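Local coordinates for protein putative pectin lyase (Geobacillus virus E2, PDB 7CHU) that serves as the tailspike of a deep-sea thermophilic bacteriophage, a pectate-lyase-like protein that probably binds and perhaps cleaves a polysaccharide of the host surface, at residues 190-195 with 213-218; 239-244 with 267-272; 399-404 with 414-419. One frame throughout, in Å; residues are numbered along the deposited sequence.

From the N terminus the three contacts come in series, none nested or crossing. Interaction 1 closes a loop of 17 residues, pairing 190-195 with 213-218, and interaction 2 closes one of 22 residues between 239-244 and 267-272; each loop, with one of the paired strands, makes a turn of the parallel beta-helix. The two touch, since strand 240-243 pairs with 212-215: Ile-214 N lies 2.8 Å from Tyr-241 O, a probable hydrogen bond. Interaction 3 belongs to a later, antiparallel part, where 399-404 and 414-419 close a loop of 9 residues at the open end of a hairpin. Its centre is about 34 Å from that of interaction 2, and it alone of the three reaches other subunits.

Interaction 1 (190-195 with 213-218); sequences SLKKIS and YIEEVW
Lys-192 and Glu-215 lie side by side on one face of two parallel strands, in a long salt bridge (Lys-192 NZ to Glu-215 OE1 3.3 Å). Both chains are extended, each CG anti to the backbone N, and their charged ends run out together. A water accepts from Lys-192 NZ and donates to Glu-215 OE2, which also takes a 2.8 Å bond from Tyr-213 OH, anti and tilted from the carboxylate plane. Lys-193 NZ forms a 2.8 Å salt bridge to Glu-216 OE1, syn but 29° out of plane; a bend at chi4 (-68°) brings NZ there. Lys-193 and Glu-216 share the left-handed helical conformation, and these matched kinks keep the register. Leu-191 N donates to Tyr-213 O, Glu-215 N to Leu-191 O, Lys-193 N to Glu-215 O and, beyond the kink, Trp-218 N to Ile-194 O, almost straight at 176°. Leu-191 and Ile-214 point to the opposite face; Val-217, a branched aliphatic suited to the interior, packs CG2 3.9 Å from Leu-191 CB and 4.2 Å from Ile-194 CB. Arg-168 bridges to Glu-216 OE2 and bonds to Ser-195 OG. Strands 156-160 and 169-175 pair with 187-195, strand 240-243 flanks 212-215, and strand 251-256 packs against Ile-214 and Val-217.

Interaction 2 (239-244 with 267-272); sequences GVYIYN and HVYFDS
Tyr-241 and Tyr-269 occupy facing positions on one side of two parallel strands, with their side chains running the same way. Their rings are nearly parallel, at 7°, but slid apart with centroids 5.0 Å from each other, so they barely overlap; the nearest approach is CE2 of Tyr-241 to CD1 of Tyr-269, at 3.4 Å. Tyr-241 also meets His-210, and Tyr-269 stacks on His-238 and meets Tyr-308, which makes this pair part of a longer aromatic row. On the opposite side Ile-242 lies beside Phe-270, and its CD1 sits over the phenyl face, 3.9 Å from the centroid, in a CH-pi contact. CD1 of Ile-242 is 3.5 Å from both CE1 and CZ of Phe-270.

Stacking of like residues at equivalent positions of successive coils is characteristic of parallel beta-helices, and here the coils are joined by in-register backbone bonds. Val-240 N donates to His-267 O, Tyr-269 N to Val-240 O, Ile-242 N to Tyr-269 O in a nearly straight bond, Asp-271 N to Ile-242 O, and Asn-244 N to Asp-271 O.

Among side-chain polar contacts, Tyr-241 OH donates to Asp-271 OD2. The modelled separation of 2.4 Å between OH and OD2 is very short and its exact value doubtful. The tyrosine crosses the aspartate obliquely, ring and carboxylate planes 78° apart, and OD2 lies at the ring's edge. Asp-271 OD1 is bonded to Thr-273 OG1, so both carboxylate oxygens have a hydroxyl partner. Asn-244 suits the strand end because its amide can serve several backbone groups: ND2 makes a weak 3.1 Å bond to Ser-272 O and another bond to Arg-277 O, while OD1 accepts from Gly-274 N.

Interaction 3 (399-404 with 414-419); sequences WNRSYI and FQNVYR
Two residue pairs, Ser-402 with Gln-415 and Tyr-403 with Phe-414, lie at the open end of the antiparallel hairpin formed by strands 402-407 and 410-415. Tyr-403 and Phe-414 make the hydrogen-bonded pair, each backbone N donating to the other's O at 2.9 Å. Asn-416 N adds a bond of 2.8 Å to Arg-401 O where the second strand gives way to a left-handed conformation that asparagine tolerates well. A type II' turn from Trp-399 to Ser-402 leads into the first strand.

In the non-hydrogen-bonded pair, Ser-402 OG donates to Gln-415 OE1 at 2.6 Å, in the carbonyl plane and on a lone pair. The glutamine is bent at chi2 (61°), which places CD back toward the serine. One water donates to Ser-402 OG and accepts from Arg-401 N and Gln-415 NE2. Tyr-403 points to the other face, where Tyr-418, from the following strand, turns an edge toward its ring in an offset edge-to-face pair with planes at 74°; CD1 of Tyr-418 is 3.7 Å from CE2 of Tyr-403. Val-417 O approaches the edge of the Tyr-403 ring, 3.3 Å from CD2. Arg-395 makes cation-pi contacts with both tyrosines.

Arg-401 runs alongside Asn-416, but its NH1 forms a salt bridge with Asp-440 of the second subunit, to which Gln-415 NE2 adds a weak bond. The serine and the water, by engaging both ends of the Gln-415 amide, fix its rotation, and the same polar cluster ties the hairpin to the neighbouring chain of the trimer.

Interaction 1 (190-195 with 213-218)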
loop_
_atom_site.group_PDB
_atom_site.type_symbol
_atom_site.label_atom_id
_atom_site.label_comp_id
_atom_site.label_asym_id
_atom_site.label_seq_id
_atom_site.Cartn_x
_atom_site.Cartn_y
_atom_site.Cartn_z
ATOM N N SER A 190 -20.183 10.476 12.725
ATOM C CA SER A 190 -20.983 9.262 12.746
ATOM C C SER A 190 -21.389 8.890 11.334
ATOM O O SER A 190 -21.943 9.728 10.610
ATOM C CB SER A 190 -22.234 9.446 13.606
ATOM O OG SER A 190 -22.929 8.223 13.744
ATOM N N LEU A 191 -21.169 7.623 10.972
ATOM C CA LEU A 191 -21.492 7.075 9.658
ATOM C C LEU A 191 -22.405 5.869 9.837
ATOM O O LEU A 191 -22.091 4.963 10.617
ATOM C CB LEU A 191 -20.218 6.659 8.880
ATOM C CG LEU A 191 -19.050 7.650 8.738
ATOM C CD1 LEU A 191 -17.902 7.057 7.863
ATOM C CD2 LEU A 191 -19.509 8.987 8.151
ATOM N N LYS A 192 -23.532 5.846 9.122
ATOM C CA LYS A 192 -24.470 4.742 9.279
ATOM C C LYS A 192 -25.191 4.492 7.968
ATOM O O LYS A 192 -25.718 5.437 7.375
ATOM C CB LYS A 192 -25.502 5.033 10.380
ATOM C CG LYS A 192 -26.550 3.923 10.551
ATOM C CD LYS A 192 -27.360 4.128 11.815
ATOM C CE LYS A 192 -28.402 3.036 11.977
ATOM N NZ LYS A 192 -29.058 3.121 13.327
ATOM N N LYS A 193 -25.217 3.229 7.541
ATOM C CA LYS A 193 -25.936 2.793 6.337
ATOM C C LYS A 193 -25.458 3.561 5.107
ATOM O O LYS A 193 -26.241 4.038 4.276
ATOM C CB LYS A 193 -27.449 2.904 6.528
ATOM C CG LYS A 193 -27.998 1.784 7.418
ATOM C CD LYS A 193 -29.506 1.953 7.642
ATOM C CE LYS A 193 -30.042 0.964 8.662
ATOM N NZ LYS A 193 -29.985 -0.411 8.130
ATOM N N ILE A 194 -24.139 3.677 4.998
ATOM C CA ILE A 194 -23.485 4.420 3.933
ATOM C C ILE A 194 -22.830 3.419 2.998
ATOM O O ILE A 194 -22.304 2.395 3.447
ATOM C CB ILE A 194 -22.443 5.397 4.512
ATOM C CG1 ILE A 194 -23.121 6.552 5.235
ATOM C CG2 ILE A 194 -21.471 5.891 3.451
ATOM C CD1 ILE A 194 -22.081 7.456 5.899
ATOM N N SER A 195 -22.862 3.711 1.704
ATOM C CA SER A 195 -22.130 2.938 0.705
ATOM C C SER A 195 -21.222 3.871 -0.077
ATOM O O SER A 195 -21.575 5.032 -0.332
ATOM C CB SER A 195 -23.073 2.225 -0.278
ATOM O OG SER A 195 -23.705 1.121 0.330
ATOM N N TYR A 213 -17.667 6.938 14.649
ATOM C CA TYR A 213 -18.602 5.838 14.861
ATOM C C TYR A 213 -19.108 5.370 13.508
ATOM O O TYR A 213 -19.482 6.194 12.656
ATOM C CB TYR A 213 -19.774 6.265 15.755
ATOM C CG TYR A 213 -20.806 5.166 15.941
ATOM C CD1 TYR A 213 -20.577 4.108 16.826
ATOM C CD2 TYR A 213 -21.984 5.173 15.226
ATOM C CE1 TYR A 213 -21.504 3.103 16.980
ATOM C CE2 TYR A 213 -22.924 4.158 15.372
ATOM C CZ TYR A 213 -22.673 3.134 16.253
ATOM O OH TYR A 213 -23.595 2.127 16.402
ATOM N N ILE A 214 -19.106 4.059 13.303
ATOM C CA ILE A 214 -19.369 3.458 11.998
ATOM C C ILE A 214 -20.311 2.282 12.223
ATOM O O ILE A 214 -19.981 1.357 12.969
ATOM C CB ILE A 214 -18.062 2.996 11.308
ATOM C CG1 ILE A 214 -17.166 4.206 10.992
ATOM C CG2 ILE A 214 -18.336 2.198 10.027
ATOM C CD1 ILE A 214 -15.766 3.813 10.437
ATOM N N GLU A 215 -21.486 2.316 11.595
ATOM C CA GLU A 215 -22.476 1.256 11.757
ATOM C C GLU A 215 -23.035 0.884 10.397
ATOM O O GLU A 215 -23.599 1.736 9.710
ATOM C CB GLU A 215 -23.618 1.685 12.685
ATOM C CG GLU A 215 -24.700 0.611 12.777
ATOM C CD GLU A 215 -25.897 1.033 13.653
ATOM O OE1 GLU A 215 -27.020 0.548 13.403
ATOM O OE2 GLU A 215 -25.707 1.839 14.593
ATOM N N GLU A 216 -22.871 -0.376 10.014
ATOM C CA GLU A 216 -23.361 -0.905 8.749
ATOM C C GLU A 216 -22.928 -0.043 7.563
ATOM O O GLU A 216 -23.744 0.430 6.770
ATOM C CB GLU A 216 -24.886 -1.074 8.784
ATOM C CG GLU A 216 -25.365 -2.103 7.758
ATOM C CD GLU A 216 -26.866 -2.029 7.503
ATOM O OE1 GLU A 216 -27.637 -1.881 8.498
ATOM O OE2 GLU A 216 -27.271 -2.116 6.312
ATOM N N VAL A 217 -21.616 0.136 7.425
ATOM C CA VAL A 217 -21.051 0.943 6.345
ATOM C C VAL A 217 -20.312 0.019 5.388
ATOM O O VAL A 217 -19.539 -0.845 5.824
ATOM C CB VAL A 217 -20.133 2.054 6.878
ATOM C CG1 VAL A 217 -19.386 2.721 5.721
ATOM C CG2 VAL A 217 -20.970 3.078 7.639
ATOM N N TRP A 218 -20.558 0.201 4.090
ATOM C CA TRP A 218 -20.033 -0.653 3.034
ATOM C C TRP A 218 -19.130 0.123 2.081
ATOM O O TRP A 218 -19.419 1.277 1.733
ATOM C CB TRP A 218 -21.150 -1.264 2.204
ATOM C CG TRP A 218 -22.184 -2.008 2.958
ATOM C CD1 TRP A 218 -22.129 -2.422 4.264
ATOM C CD2 TRP A 218 -23.427 -2.486 2.436
ATOM N NE1 TRP A 218 -23.266 -3.117 4.579
ATOM C CE2 TRP A 218 -24.088 -3.153 3.481
ATOM C CE3 TRP A 218 -24.053 -2.394 1.187
ATOM C CZ2 TRP A 218 -25.350 -3.735 3.320
ATOM C CZ3 TRP A 218 -25.328 -2.961 1.029
ATOM C CH2 TRP A 218 -25.954 -3.622 2.085
HETATM O O HOH W 1 -27.382 3.591 15.745
#

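Interaction 2 (239-244 with 267-272)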
loop_
_atom_site.group_PDB
_atom_site.type_symbol
_atom_site.label_atom_id
_atom_site.label_comp_id
_atom_site.label_asym_id
_atom_site.label_seq_id
_atom_site.Cartn_x
_atom_site.Cartn_y
_atom_site.Cartn_z
ATOM N N GLY A 239 -11.496 5.182 19.674
ATOM C CA GLY A 239 -11.090 6.072 18.598
ATOM C C GLY A 239 -11.935 5.901 17.351
ATOM O O GLY A 239 -12.474 6.870 16.810
ATOM N N VAL A 240 -12.065 4.662 16.883
ATOM C CA VAL A 240 -12.961 4.284 15.788
ATOM C C VAL A 240 -13.749 3.074 16.264
ATOM O O VAL A 240 -13.154 2.093 16.718
ATOM C CB VAL A 240 -12.196 3.928 14.500
ATOM C CG1 VAL A 240 -13.190 3.539 13.380
ATOM C CG2 VAL A 240 -11.327 5.081 14.058
ATOM N N TYR A 241 -15.071 3.150 16.209
ATOM C CA TYR A 241 -15.938 2.056 16.642
ATOM C C TYR A 241 -16.720 1.573 15.427
ATOM O O TYR A 241 -17.485 2.345 14.837
ATOM C CB TYR A 241 -16.872 2.523 17.757
ATOM C CG TYR A 241 -17.564 1.403 18.535
ATOM C CD1 TYR A 241 -18.722 0.776 18.048
ATOM C CD2 TYR A 241 -17.075 0.991 19.767
ATOM C CE1 TYR A 241 -19.353 -0.264 18.785
ATOM C CE2 TYR A 241 -17.707 -0.029 20.501
ATOM C CZ TYR A 241 -18.827 -0.647 20.003
ATOM O OH TYR A 241 -19.418 -1.638 20.748
ATOM N N ILE A 242 -16.515 0.319 15.039
ATOM C CA ILE A 242 -17.132 -0.244 13.842
ATOM C C ILE A 242 -18.121 -1.315 14.296
ATOM O O ILE A 242 -17.716 -2.355 14.828
ATOM C CB ILE A 242 -16.082 -0.830 12.882
ATOM C CG1 ILE A 242 -15.107 0.283 12.442
ATOM C CG2 ILE A 242 -16.795 -1.480 11.696
ATOM C CD1 ILE A 242 -13.726 -0.194 11.865
ATOM N N TYR A 243 -19.418 -1.062 14.082
ATOM C CA TYR A 243 -20.506 -1.917 14.549
ATOM C C TYR A 243 -21.222 -2.554 13.357
ATOM O O TYR A 243 -21.394 -1.918 12.316
ATOM C CB TYR A 243 -21.489 -1.064 15.379
ATOM C CG TYR A 243 -22.635 -1.783 16.055
ATOM C CD1 TYR A 243 -22.464 -3.044 16.634
ATOM C CD2 TYR A 243 -23.877 -1.178 16.159
ATOM C CE1 TYR A 243 -23.527 -3.696 17.269
ATOM C CE2 TYR A 243 -24.943 -1.809 16.791
ATOM C CZ TYR A 243 -24.764 -3.069 17.347
ATOM O OH TYR A 243 -25.811 -3.697 17.988
ATOM N N ASN A 244 -21.627 -3.811 13.480
ATOM C CA ASN A 244 -22.359 -4.377 12.352
ATOM C C ASN A 244 -23.813 -3.889 12.321
ATOM O O ASN A 244 -24.388 -3.752 11.232
ATOM C CB ASN A 244 -22.273 -5.922 12.340
ATOM C CG ASN A 244 -22.728 -6.594 13.654
ATOM O OD1 ASN A 244 -22.836 -5.986 14.718
ATOM N ND2 ASN A 244 -22.933 -7.898 13.567
ATOM N N HIS A 267 -7.776 2.182 19.796
ATOM C CA HIS A 267 -7.741 2.917 18.535
ATOM C C HIS A 267 -8.867 2.469 17.622
ATOM O O HIS A 267 -9.587 3.295 17.046
ATOM C CB HIS A 267 -6.401 2.746 17.821
ATOM C CG HIS A 267 -5.251 3.347 18.564
ATOM N ND1 HIS A 267 -5.218 4.674 18.945
ATOM C CD2 HIS A 267 -4.107 2.789 19.026
ATOM C CE1 HIS A 267 -4.093 4.910 19.600
ATOM N NE2 HIS A 267 -3.404 3.784 19.667
ATOM N N VAL A 268 -9.008 1.163 17.451
ATOM C CA VAL A 268 -9.996 0.567 16.564
ATOM C C VAL A 268 -10.706 -0.514 17.360
ATOM O O VAL A 268 -10.049 -1.395 17.921
ATOM C CB VAL A 268 -9.338 -0.045 15.318
ATOM C CG1 VAL A 268 -10.335 -0.906 14.561
ATOM C CG2 VAL A 268 -8.760 1.049 14.428
ATOM N N TYR A 269 -12.037 -0.440 17.425
ATOM C CA TYR A 269 -12.843 -1.422 18.146
ATOM C C TYR A 269 -13.903 -1.963 17.192
ATOM O O TYR A 269 -14.789 -1.215 16.771
ATOM C CB TYR A 269 -13.493 -0.782 19.383
ATOM C CG TYR A 269 -14.113 -1.775 20.323
ATOM C CD1 TYR A 269 -15.333 -2.364 20.016
ATOM C CD2 TYR A 269 -13.469 -2.145 21.508
ATOM C CE1 TYR A 269 -15.936 -3.287 20.865
ATOM C CE2 TYR A 269 -14.054 -3.073 22.378
ATOM C CZ TYR A 269 -15.295 -3.630 22.051
ATOM O OH TYR A 269 -15.893 -4.553 22.872
ATOM N N PHE A 270 -13.792 -3.239 16.815
ATOM C CA PHE A 270 -14.803 -3.900 16.002
ATOM C C PHE A 270 -15.808 -4.562 16.936
ATOM O O PHE A 270 -15.424 -5.206 17.915
ATOM C CB PHE A 270 -14.207 -4.958 15.074
ATOM C CG PHE A 270 -13.573 -4.402 13.829
ATOM C CD1 PHE A 270 -14.315 -4.194 12.674
ATOM C CD2 PHE A 270 -12.232 -4.109 13.810
ATOM C CE1 PHE A 270 -13.721 -3.695 11.516
ATOM C CE2 PHE A 270 -11.611 -3.643 12.652
ATOM C CZ PHE A 270 -12.341 -3.426 11.510
ATOM N N ASP A 271 -17.092 -4.385 16.638
ATOM C CA ASP A 271 -18.179 -4.942 17.440
ATOM C C ASP A 271 -19.109 -5.665 16.473
ATOM O O ASP A 271 -19.711 -5.028 15.608
ATOM C CB ASP A 271 -18.891 -3.822 18.202
ATOM C CG ASP A 271 -20.087 -4.304 19.024
ATOM O OD1 ASP A 271 -20.518 -5.482 18.921
ATOM O OD2 ASP A 271 -20.612 -3.452 19.775
ATOM N N SER A 272 -19.171 -6.994 16.571
ATOM C CA SER A 272 -20.014 -7.799 15.689
ATOM C C SER A 272 -21.195 -8.395 16.446
ATOM O O SER A 272 -21.791 -9.379 15.986
ATOM C CB SER A 272 -19.209 -8.913 15.020
ATOM O OG SER A 272 -18.390 -8.428 13.952
#

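Interaction 3 (399-404 with 414-419)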
loop_
_atom_site.group_PDB
_atom_site.type_symbol
_atom_site.label_atom_id
_atom_site.label_comp_id
_atom_site.label_asym_id
_atom_site.label_seq_id
_atom_site.Cartn_x
_atom_site.Cartn_y
_atom_site.Cartn_z
ATOM N N TRP A 399 1.598 -24.136 12.399
ATOM C CA TRP A 399 0.149 -24.106 12.453
ATOM C C TRP A 399 -0.276 -25.126 13.491
ATOM O O TRP A 399 0.367 -26.169 13.646
ATOM C CB TRP A 399 -0.485 -24.417 11.104
ATOM C CG TRP A 399 -0.220 -25.798 10.691
ATOM C CD1 TRP A 399 -1.026 -26.895 10.888
ATOM C CD2 TRP A 399 0.947 -26.264 10.012
ATOM N NE1 TRP A 399 -0.416 -28.019 10.364
ATOM C CE2 TRP A 399 0.795 -27.657 9.823
ATOM C CE3 TRP A 399 2.114 -25.642 9.550
ATOM C CZ2 TRP A 399 1.761 -28.428 9.180
ATOM C CZ3 TRP A 399 3.069 -26.407 8.911
ATOM C CH2 TRP A 399 2.888 -27.780 8.722
ATOM N N ASN A 400 -1.354 -24.817 14.209
ATOM C CA ASN A 400 -1.758 -25.679 15.303
ATOM C C ASN A 400 -0.572 -25.982 16.218
ATOM O O ASN A 400 0.040 -25.052 16.747
ATOM C CB ASN A 400 -2.382 -26.960 14.772
ATOM C CG ASN A 400 -3.383 -27.508 15.731
ATOM O OD1 ASN A 400 -3.982 -26.746 16.487
ATOM N ND2 ASN A 400 -3.543 -28.825 15.759
ATOM N N ARG A 401 -0.216 -27.261 16.405
ATOM C CA ARG A 401 0.927 -27.611 17.251
ATOM C C ARG A 401 2.081 -28.218 16.448
ATOM O O ARG A 401 2.875 -29.013 16.975
ATOM C CB ARG A 401 0.489 -28.536 18.384
ATOM C CG ARG A 401 -0.425 -27.834 19.384
ATOM C CD ARG A 401 -1.099 -28.824 20.350
ATOM N NE ARG A 401 -2.199 -29.532 19.702
ATOM C CZ ARG A 401 -2.172 -30.826 19.398
ATOM N NH1 ARG A 401 -1.099 -31.560 19.696
ATOM N NH2 ARG A 401 -3.222 -31.385 18.804
ATOM N N SER A 402 2.199 -27.811 15.187
ATOM C CA SER A 402 3.256 -28.242 14.273
ATOM C C SER A 402 4.201 -27.069 14.020
ATOM O O SER A 402 3.761 -26.012 13.553
ATOM C CB SER A 402 2.653 -28.728 12.942
ATOM O OG SER A 402 1.754 -29.821 13.129
ATOM N N TYR A 403 5.485 -27.233 14.347
ATOM C CA TYR A 403 6.403 -26.097 14.410
ATOM C C TYR A 403 7.695 -26.359 13.659
ATOM O O TYR A 403 8.290 -27.435 13.775
ATOM C CB TYR A 403 6.773 -25.728 15.861
ATOM C CG TYR A 403 5.607 -25.579 16.796
ATOM C CD1 TYR A 403 4.634 -24.613 16.582
ATOM C CD2 TYR A 403 5.484 -26.398 17.899
ATOM C CE1 TYR A 403 3.567 -24.476 17.444
ATOM C CE2 TYR A 403 4.428 -26.277 18.752
ATOM C CZ TYR A 403 3.477 -25.304 18.538
ATOM O OH TYR A 403 2.421 -25.189 19.415
ATOM N N ILE A 404 8.139 -25.356 12.907
ATOM C CA ILE A 404 9.522 -25.248 12.445
ATOM C C ILE A 404 10.159 -24.157 13.288
ATOM O O ILE A 404 9.680 -23.016 13.303
ATOM C CB ILE A 404 9.609 -24.914 10.946
ATOM C CG1 ILE A 404 8.932 -26.018 10.121
ATOM C CG2 ILE A 404 11.064 -24.736 10.519
ATOM C CD1 ILE A 404 8.958 -25.776 8.663
ATOM N N PHE A 414 9.204 -29.891 14.983
ATOM C CA PHE A 414 8.668 -30.412 16.233
ATOM C C PHE A 414 7.151 -30.533 16.150
ATOM O O PHE A 414 6.474 -29.683 15.560
ATOM C CB PHE A 414 9.010 -29.497 17.424
ATOM C CG PHE A 414 10.370 -29.725 18.039
ATOM C CD1 PHE A 414 11.286 -30.619 17.493
ATOM C CD2 PHE A 414 10.731 -29.003 19.172
ATOM C CE1 PHE A 414 12.532 -30.817 18.102
ATOM C CE2 PHE A 414 11.978 -29.178 19.789
ATOM C CZ PHE A 414 12.881 -30.090 19.251
ATOM N N GLN A 415 6.624 -31.571 16.797
ATOM C CA GLN A 415 5.191 -31.800 16.905
ATOM C C GLN A 415 4.815 -31.836 18.384
ATOM O O GLN A 415 5.292 -32.699 19.130
ATOM C CB GLN A 415 4.810 -33.101 16.192
ATOM C CG GLN A 415 3.321 -33.390 16.208
ATOM C CD GLN A 415 2.506 -32.296 15.492
ATOM O OE1 GLN A 415 2.938 -31.755 14.473
ATOM N NE2 GLN A 415 1.327 -31.974 16.035
ATOM N N ASN A 416 3.996 -30.873 18.812
ATOM C CA ASN A 416 3.477 -30.791 20.181
ATOM C C ASN A 416 4.569 -30.470 21.197
ATOM O O ASN A 416 4.506 -30.915 22.346
ATOM C CB ASN A 416 2.733 -32.066 20.606
ATOM C CG ASN A 416 1.888 -31.856 21.869
ATOM O OD1 ASN A 416 1.377 -30.752 22.115
ATOM N ND2 ASN A 416 1.769 -32.905 22.692
ATOM N N VAL A 417 5.575 -29.704 20.789
ATOM C CA VAL A 417 6.597 -29.232 21.717
ATOM C C VAL A 417 7.346 -28.110 21.029
ATOM O O VAL A 417 7.543 -28.138 19.813
ATOM C CB VAL A 417 7.558 -30.367 22.147
ATOM C CG1 VAL A 417 8.299 -30.935 20.912
ATOM C CG2 VAL A 417 8.572 -29.858 23.184
ATOM N N TYR A 418 7.775 -27.125 21.813
ATOM C CA TYR A 418 8.597 -26.050 21.277
ATOM C C TYR A 418 9.476 -25.511 22.394
ATOM O O TYR A 418 9.152 -25.649 23.570
ATOM C CB TYR A 418 7.741 -24.923 20.646
ATOM C CG TYR A 418 6.834 -24.162 21.604
ATOM C CD1 TYR A 418 5.549 -24.627 21.906
ATOM C CD2 TYR A 418 7.258 -22.971 22.190
ATOM C CE1 TYR A 418 4.701 -23.915 22.772
ATOM C CE2 TYR A 418 6.436 -22.262 23.054
ATOM C CZ TYR A 418 5.165 -22.730 23.338
ATOM O OH TYR A 418 4.369 -22.013 24.194
ATOM N N ARG A 419 10.596 -24.893 22.017
ATOM C CA ARG A 419 11.509 -24.324 23.000
ATOM C C ARG A 419 11.109 -22.897 23.363
ATOM O O ARG A 419 10.905 -22.051 22.481
ATOM C CB ARG A 419 12.947 -24.337 22.494
ATOM C CG ARG A 419 13.890 -23.600 23.462
ATOM C CD ARG A 419 15.321 -23.934 23.227
ATOM N NE ARG A 419 16.197 -23.370 24.253
ATOM C CZ ARG A 419 17.425 -23.801 24.493
ATOM N NH1 ARG A 419 17.921 -24.823 23.792
ATOM N NH2 ARG A 419 18.151 -23.218 25.442
HETATM O O HOH W 2 -0.370 -29.784 15.100
#